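Local structure of xylulose kinase (Escherichia coli, 2ITM) at residues D183-D186 with V187-Q190; W176-V179 with A180-D183; L361-A364 with V365-V369; L307-V310 with P311-I314. The protein catalyses the ATP-dependent phosphorylation of D-xylulose to D-xylulose 5-phosphate, and works as a homodimeric member of the FGGY kinase family. One frame throughout, in Å; residues are numbered along the deposited sequence.

The four contacts form two neighbouring pairs on opposite sides of the chain's centre. Contacts 1 and 2 belong to the N-terminal FGGY family region and share Asp183: contact 2 is the hairpin of strands 177-178 and 183-184, and contact 1 carries the second strand into helix 186-190. Contacts 3 and 4 lie in the C-terminal region, where Leu313 of helix 310-316 packs on Ala362 of helix 358-381. Contact 3 is the most buried, a stretch within helix 358-381 whose polar pair stands on a partly exposed flank. The other three are only partly buried: Ser185 caps Met188 N in contact 1, Asp178 holds a hairpin turn in contact 2, and contact 4 starts a helix.

Contact 1. Residues D183-D186 with V187-Q190; sequences DWSD and VMLQ
Val187, the first residue here to meet the cap, sets its CB 3.7 Å from Ser185 OG; largely exposed, it also leans on Val112. Met188 comes next and carries the main bond: its N donates to Ser185 OG at 3.1 Å, a fairly straight N-cap bond with an angle of 160° at the hydrogen. The serine hydroxyl is brought there by a first torsion of 159°, which swings OG away from its own backbone N and alongside its carbonyl carbon. The CG methylene of Met188 rests 3.3 Å from Ser185 OG, before the thioether turns away. Leu189 N reaches back to Ser185 O at 3.1 Å, while Leu189 CD1 lies 3.8 Å from Trp184 CB, a greasy contact suited to the buried side. Gln190 N closes the turn on Asp186 O at 2.9 Å, tilted from the carbonyl plane. The cap thus turns strand 183-184 into helix 186-190, with Trp184 and Leu189 both packing on Met199. Replacing Ser185 by an alanine would probably leave Met188 N without its capping acceptor and fray the first turn. Asp186 and Asp183 both look to Arg196, the former through a long, weak ion pair. Serine at the cap and aspartate in the first turn bring oxygen and negative charge to a helix N-terminus, where they should offset its partial positive charge.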
# COMPACT_ATOMS: atom_id res chain seq x y z
N ASP A 183 9.72 -15.79 44.35
CA ASP A 183 11.06 -16.23 44.71
C ASP A 183 11.72 -16.88 43.49
O ASP A 183 11.05 -17.36 42.60
CB ASP A 183 10.99 -17.20 45.89
CG ASP A 183 12.35 -17.64 46.38
OD1 ASP A 183 13.33 -16.89 46.22
OD2 ASP A 183 12.53 -18.73 46.93
N TRP A 184 13.05 -16.88 43.47
CA TRP A 184 13.79 -17.49 42.38
C TRP A 184 13.40 -18.95 42.18
O TRP A 184 12.99 -19.63 43.11
CB TRP A 184 15.30 -17.35 42.58
CG TRP A 184 15.83 -15.94 42.80
CD1 TRP A 184 16.36 -15.46 43.94
CD2 TRP A 184 15.91 -14.88 41.85
NE1 TRP A 184 16.75 -14.16 43.78
CE2 TRP A 184 16.48 -13.77 42.50
CE3 TRP A 184 15.55 -14.74 40.51
CZ2 TRP A 184 16.70 -12.57 41.87
CZ3 TRP A 184 15.77 -13.54 39.89
CH2 TRP A 184 16.34 -12.47 40.56
N SER A 185 13.52 -19.41 40.93
CA SER A 185 13.27 -20.78 40.55
C SER A 185 14.55 -21.54 40.29
O SER A 185 15.24 -21.29 39.31
CB SER A 185 12.38 -20.84 39.32
OG SER A 185 12.49 -22.08 38.64
N ASP A 186 14.86 -22.48 41.17
CA ASP A 186 16.09 -23.24 41.08
C ASP A 186 16.18 -23.95 39.74
O ASP A 186 17.24 -24.04 39.13
CB ASP A 186 16.18 -24.24 42.24
CG ASP A 186 16.57 -23.59 43.55
OD1 ASP A 186 17.02 -22.44 43.55
OD2 ASP A 186 16.47 -24.17 44.65
N VAL A 187 15.04 -24.44 39.28
CA VAL A 187 14.94 -25.10 37.99
C VAL A 187 15.37 -24.19 36.84
O VAL A 187 16.15 -24.57 36.01
CB VAL A 187 13.49 -25.55 37.71
CG1 VAL A 187 13.37 -26.18 36.37
CG2 VAL A 187 13.04 -26.51 38.80
N MET A 188 14.86 -22.98 36.83
CA MET A 188 15.13 -22.06 35.75
C MET A 188 16.60 -21.63 35.75
O MET A 188 17.19 -21.45 34.70
CB MET A 188 14.18 -20.87 35.81
CG MET A 188 12.75 -21.19 35.43
SD MET A 188 12.55 -21.99 33.83
CE MET A 188 13.19 -20.72 32.78
N LEU A 189 17.18 -21.49 36.96
CA LEU A 189 18.55 -21.03 37.13
C LEU A 189 19.55 -22.08 36.76
O LEU A 189 20.47 -21.84 36.01
CB LEU A 189 18.80 -20.59 38.57
CG LEU A 189 18.19 -19.26 39.03
CD1 LEU A 189 17.87 -19.24 40.50
CD2 LEU A 189 19.09 -18.10 38.66
N GLN A 190 19.35 -23.28 37.29
CA GLN A 190 20.16 -24.42 36.91
C GLN A 190 20.25 -24.57 35.40
O GLN A 190 21.32 -24.77 34.85
CB GLN A 190 19.60 -25.69 37.54
CG GLN A 190 20.46 -26.25 38.65
CD GLN A 190 19.72 -26.45 39.95
OE1 GLN A 190 18.55 -26.82 39.96
NE2 GLN A 190 20.41 -26.23 41.06

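Contact 2. Residues W176-V179 with A180-D183; sequences WLDV and AKRD
With chi1 at -171°, the carboxylate of Asp178 lies beside its own carbonyl carbon, on the far side from the backbone N, and over the turn, where OD1 meets Lys181 N at 3.0 Å. A similar chi1 of -166° in Leu177 carries CD1 to within 3.3 Å of Asp183 C, laying a methyl on the returning backbone. Asp178 OD1 receives the lysine amide from above the carboxylate plane, and Asp178 O takes a second, weak bond from Lys181 N at 3.1 Å. The two side chains cross obliquely, Lys181 CG passing 3.4 Å from Asp178 OD1, but NZ stops short of a salt bridge. Asp178 N donates to Asp183 O at 2.8 Å, the hydrogen-bonded antiparallel pair that joins strands 177-178 and 183-184. Arg182 and Asp183 both face Asp178 in a G1 beta bulge, and Arg182 takes up the left-handed backbone conformation often given to glycine there. Its guanidinium pairs with Glu204 and lies against Trp285, while Asp183 pairs with Arg196. With an alanine at Asp178, Lys181 N would lose the carboxylate acceptor and would probably keep just the weak bond to the backbone O, loosening the turn. One aspartate therefore binds by backbone N, backbone O and carboxylate at once, holding a short hairpin closed.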
# COMPACT_ATOMS: atom_id res chain seq x y z
N TRP A 176 13.87 -16.09 35.54
CA TRP A 176 14.44 -16.95 36.56
C TRP A 176 13.54 -16.99 37.78
O TRP A 176 13.74 -17.79 38.68
CB TRP A 176 15.85 -16.49 36.98
CG TRP A 176 16.90 -16.55 35.91
CD1 TRP A 176 17.19 -17.60 35.10
CD2 TRP A 176 17.80 -15.50 35.54
NE1 TRP A 176 18.22 -17.28 34.25
CE2 TRP A 176 18.61 -15.99 34.51
CE3 TRP A 176 18.00 -14.20 35.97
CZ2 TRP A 176 19.61 -15.23 33.91
CZ3 TRP A 176 18.98 -13.44 35.38
CH2 TRP A 176 19.77 -13.96 34.36
N LEU A 177 12.55 -16.10 37.81
CA LEU A 177 11.63 -16.01 38.93
C LEU A 177 10.43 -16.95 38.84
O LEU A 177 9.77 -17.06 37.82
CB LEU A 177 11.16 -14.58 39.16
CG LEU A 177 10.46 -14.38 40.52
CD1 LEU A 177 11.47 -14.20 41.63
CD2 LEU A 177 9.49 -13.23 40.46
N ASP A 178 10.14 -17.61 39.94
CA ASP A 178 8.87 -18.26 40.12
C ASP A 178 7.80 -17.26 40.52
O ASP A 178 7.74 -16.85 41.66
CB ASP A 178 8.97 -19.37 41.17
CG ASP A 178 7.73 -20.22 41.23
OD1 ASP A 178 6.63 -19.67 41.36
OD2 ASP A 178 7.77 -21.45 41.16
N VAL A 179 6.96 -16.89 39.57
CA VAL A 179 6.12 -15.72 39.72
C VAL A 179 5.01 -15.92 40.74
O VAL A 179 4.64 -15.00 41.45
CB VAL A 179 5.54 -15.27 38.38
CG1 VAL A 179 4.53 -14.18 38.58
CG2 VAL A 179 6.63 -14.82 37.46
N ALA A 180 4.50 -17.14 40.82
CA ALA A 180 3.57 -17.55 41.87
C ALA A 180 4.15 -17.39 43.26
O ALA A 180 3.50 -16.95 44.15
CB ALA A 180 3.12 -18.98 41.65
N LYS A 181 5.41 -17.77 43.41
CA LYS A 181 6.02 -17.90 44.74
C LYS A 181 6.82 -16.67 45.15
O LYS A 181 7.29 -16.58 46.27
CB LYS A 181 6.89 -19.15 44.82
CG LYS A 181 6.14 -20.45 44.60
CD LYS A 181 6.84 -21.61 45.26
CE LYS A 181 6.35 -22.95 44.72
NZ LYS A 181 7.40 -23.98 44.78
N ARG A 182 6.94 -15.72 44.24
CA ARG A 182 7.69 -14.49 44.50
C ARG A 182 9.10 -14.80 44.98
O ARG A 182 9.62 -14.16 45.88
CB ARG A 182 6.95 -13.60 45.47
CG ARG A 182 5.48 -13.39 45.11
CD ARG A 182 4.71 -12.47 46.02
NE ARG A 182 4.90 -11.07 45.71
CZ ARG A 182 4.29 -10.41 44.74
NH1 ARG A 182 3.43 -11.03 43.93
NH2 ARG A 182 4.55 -9.14 44.55
N ASP A 183 9.72 -15.79 44.35
CA ASP A 183 11.06 -16.23 44.71
C ASP A 183 11.72 -16.88 43.49
O ASP A 183 11.05 -17.36 42.60
CB ASP A 183 10.99 -17.20 45.89
CG ASP A 183 12.35 -17.64 46.38
OD1 ASP A 183 13.33 -16.89 46.22
OD2 ASP A 183 12.53 -18.73 46.93

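Contact 3. Residues L361-A364 with V365-V369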
# COMPACT_ATOMS: atom_id res chain seq x y z
N LEU A 361 -10.19 7.97 4.43
CA LEU A 361 -8.94 7.41 4.89
C LEU A 361 -8.77 7.64 6.38
O LEU A 361 -8.37 6.76 7.11
CB LEU A 361 -7.78 8.01 4.12
CG LEU A 361 -7.27 7.10 3.02
CD1 LEU A 361 -8.40 6.35 2.40
CD2 LEU A 361 -6.45 7.84 1.97
N ALA A 362 -9.09 8.85 6.81
CA ALA A 362 -8.89 9.24 8.19
C ALA A 362 -9.84 8.49 9.10
O ALA A 362 -9.46 8.04 10.16
CB ALA A 362 -9.07 10.72 8.35
N ARG A 363 -11.08 8.36 8.67
CA ARG A 363 -12.00 7.46 9.32
C ARG A 363 -11.51 6.02 9.43
O ARG A 363 -11.67 5.40 10.47
CB ARG A 363 -13.34 7.48 8.63
CG ARG A 363 -14.40 8.10 9.45
CD ARG A 363 -15.26 7.15 10.19
NE ARG A 363 -16.60 7.72 10.28
CZ ARG A 363 -17.57 7.28 11.05
NH1 ARG A 363 -17.37 6.24 11.84
NH2 ARG A 363 -18.73 7.88 11.03
N ALA A 364 -10.94 5.51 8.36
CA ALA A 364 -10.43 4.14 8.34
C ALA A 364 -9.37 3.89 9.40
O ALA A 364 -9.42 2.91 10.12
CB ALA A 364 -9.93 3.79 6.98
N VAL A 365 -8.41 4.80 9.51
CA VAL A 365 -7.37 4.70 10.49
C VAL A 365 -7.88 4.63 11.92
O VAL A 365 -7.53 3.74 12.67
CB VAL A 365 -6.32 5.81 10.32
CG1 VAL A 365 -5.18 5.60 11.27
CG2 VAL A 365 -5.81 5.82 8.92
N LEU A 366 -8.74 5.57 12.29
CA LEU A 366 -9.30 5.60 13.62
C LEU A 366 -9.99 4.29 13.96
O LEU A 366 -9.80 3.74 15.02
CB LEU A 366 -10.27 6.77 13.77
CG LEU A 366 -9.70 8.18 13.63
CD1 LEU A 366 -10.72 9.23 14.03
CD2 LEU A 366 -8.45 8.31 14.44
N GLU A 367 -10.80 3.81 13.04
CA GLU A 367 -11.61 2.65 13.28
C GLU A 367 -10.75 1.39 13.36
O GLU A 367 -10.97 0.54 14.21
CB GLU A 367 -12.70 2.51 12.22
CG GLU A 367 -13.76 3.59 12.31
CD GLU A 367 -14.88 3.45 11.30
OE1 GLU A 367 -14.62 3.05 10.15
OE2 GLU A 367 -16.02 3.75 11.67
N GLY A 368 -9.76 1.30 12.49
CA GLY A 368 -8.86 0.16 12.47
C GLY A 368 -7.92 0.05 13.65
O GLY A 368 -7.73 -1.02 14.21
N VAL A 369 -7.31 1.16 14.03
CA VAL A 369 -6.59 1.21 15.27
C VAL A 369 -7.51 0.85 16.43
O VAL A 369 -7.15 0.06 17.28
CB VAL A 369 -5.94 2.58 15.50
CG1 VAL A 369 -5.30 2.63 16.87
CG2 VAL A 369 -4.93 2.88 14.43
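Arg363 and Glu367, four residues apart, meet on the partly exposed flank of the helix, in contrast to the close-set aliphatic side beyond it. There Val365 presses CG2 to 3.3 Å from Leu361 O, and its N donates to that same oxygen at 3.1 Å. Gly368 N returns to Ala364 O at 2.9 Å, nearly straight on the carbonyl. The small residues Ala362 and Ala364 suit a helix hemmed in by neighbours, since they let Leu313 and, at Ala364, Phe349 and Val327 come close to its backbone. Leu366 N to Ala362 O, at 3.3 Å, is a weak link in the same ladder. The partly exposed flank is polar and less closely packed. Arg363, its chain bent at chi2 (-98°) and chi3, offers NH1 to Glu367 OE2 at 2.8 Å, a salt bridge whose hydrogen bond is weak because the N-H points only roughly at the oxygen. Glu367 OE2 sits at the guanidinium edge, near its plane, yet the carboxylate and guanidinium planes are turned 66° apart. Glu367 CG also lies 3.3 Å from Arg363 O, and OE2 has a second grip from Tyr465 OH, which helps fix the carboxylate. Around the stretch, strand 345-353 lays Phe349 on Leu361, Ala364 and Val365; helix 400-410 covers Leu366 and Glu367 with Met405; helix 294-304 meets Val365; and Leu304 of the second subunit packs on Leu361.

Contact 4. Residues L307-V310 with P311-I314; sequences LSNV and PALI
Leu307 and Leu313 make the apolar centre, with Leu307 CD1 pressed to 3.5 Å from Leu313 CA, tighter than usual for two carbons. Chi1 of Leu307 at -61° keeps CG beside its backbone N, and the branch then extends over the first turn of the helix. Leu307 CB stands 4.2 Å from Ala312 CB, where alanine is small enough to let the loop fold back on the helix. The contact thereby folds the loop that follows helix 294-304 onto the start of helix 310-316. Leu313 is buried further in, touching Ala301 of helix 294-304, and together with Ile314 it packs on helix 358-381 at Ala362 and Leu366. Moving outward, Val310 runs straight into Pro311, though the modelled geometry of that junction is doubtful. Proline suits the first turn because it has no N-H to satisfy there and its ring restricts the backbone. Ile314 puts CD1 3.6 Å from Val310 O, whose bond from Ile314 N is long and weak at 3.5 Å. At the polar edge Asn309 holds the N-cap position. Its backbone O accepts from Leu313 N at 3.1 Å, an almost straight bond, and also lies 3.4 Å from Ala312 CB. The chemistry is thus divided: leucine and alanine hold the loop against the helix through hydrocarbon, proline spares one amide, and the carbonyl of Asn309 starts the hydrogen-bond ladder.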
# COMPACT_ATOMS: atom_id res chain seq x y z
N LEU A 307 -3.25 16.22 6.62
CA LEU A 307 -3.87 16.96 7.71
C LEU A 307 -2.86 17.44 8.73
O LEU A 307 -1.80 16.84 8.90
CB LEU A 307 -4.92 16.09 8.38
CG LEU A 307 -6.00 15.71 7.38
CD1 LEU A 307 -7.20 15.09 8.04
CD2 LEU A 307 -6.37 16.95 6.62
N SER A 308 -3.18 18.53 9.41
CA SER A 308 -2.18 19.37 10.05
C SER A 308 -1.91 18.89 11.46
O SER A 308 -0.77 18.83 11.91
CB SER A 308 -2.67 20.81 10.08
OG SER A 308 -1.62 21.70 10.42
N ASN A 309 -2.98 18.54 12.16
CA ASN A 309 -2.92 18.34 13.59
C ASN A 309 -3.97 17.31 13.98
O ASN A 309 -4.83 16.95 13.19
CB ASN A 309 -3.19 19.65 14.31
CG ASN A 309 -4.46 20.31 13.83
OD1 ASN A 309 -4.50 20.94 12.79
ND2 ASN A 309 -5.52 20.16 14.60
N VAL A 310 -3.88 16.83 15.21
CA VAL A 310 -4.59 15.62 15.56
C VAL A 310 -6.07 15.87 15.59
O VAL A 310 -6.87 14.95 15.75
CB VAL A 310 -4.10 15.03 16.86
CG1 VAL A 310 -5.24 14.40 17.58
CG2 VAL A 310 -3.06 13.99 16.59
N PRO A 311 -6.45 17.13 15.42
CA PRO A 311 -7.84 17.49 15.46
C PRO A 311 -8.38 17.97 14.13
O PRO A 311 -9.57 17.82 13.89
CB PRO A 311 -7.85 18.62 16.49
CG PRO A 311 -6.72 18.32 17.32
CD PRO A 311 -5.66 17.92 16.36
N ALA A 312 -7.54 18.53 13.28
CA ALA A 312 -7.82 18.51 11.86
C ALA A 312 -8.31 17.12 11.52
O ALA A 312 -9.40 16.92 11.02
CB ALA A 312 -6.61 18.86 11.07
N LEU A 313 -7.47 16.15 11.81
CA LEU A 313 -7.77 14.78 11.46
C LEU A 313 -9.14 14.39 11.99
O LEU A 313 -10.04 14.10 11.24
CB LEU A 313 -6.70 13.86 12.02
CG LEU A 313 -7.10 12.41 12.07
CD1 LEU A 313 -6.95 11.81 10.71
CD2 LEU A 313 -6.26 11.68 13.06
N ILE A 314 -9.28 14.40 13.31
CA ILE A 314 -10.46 13.82 13.94
C ILE A 314 -11.68 14.47 13.34
O ILE A 314 -12.78 13.94 13.39
CB ILE A 314 -10.39 14.00 15.46
CG1 ILE A 314 -10.35 12.66 16.18
CG2 ILE A 314 -11.57 14.77 15.95
CD1 ILE A 314 -8.97 12.09 16.29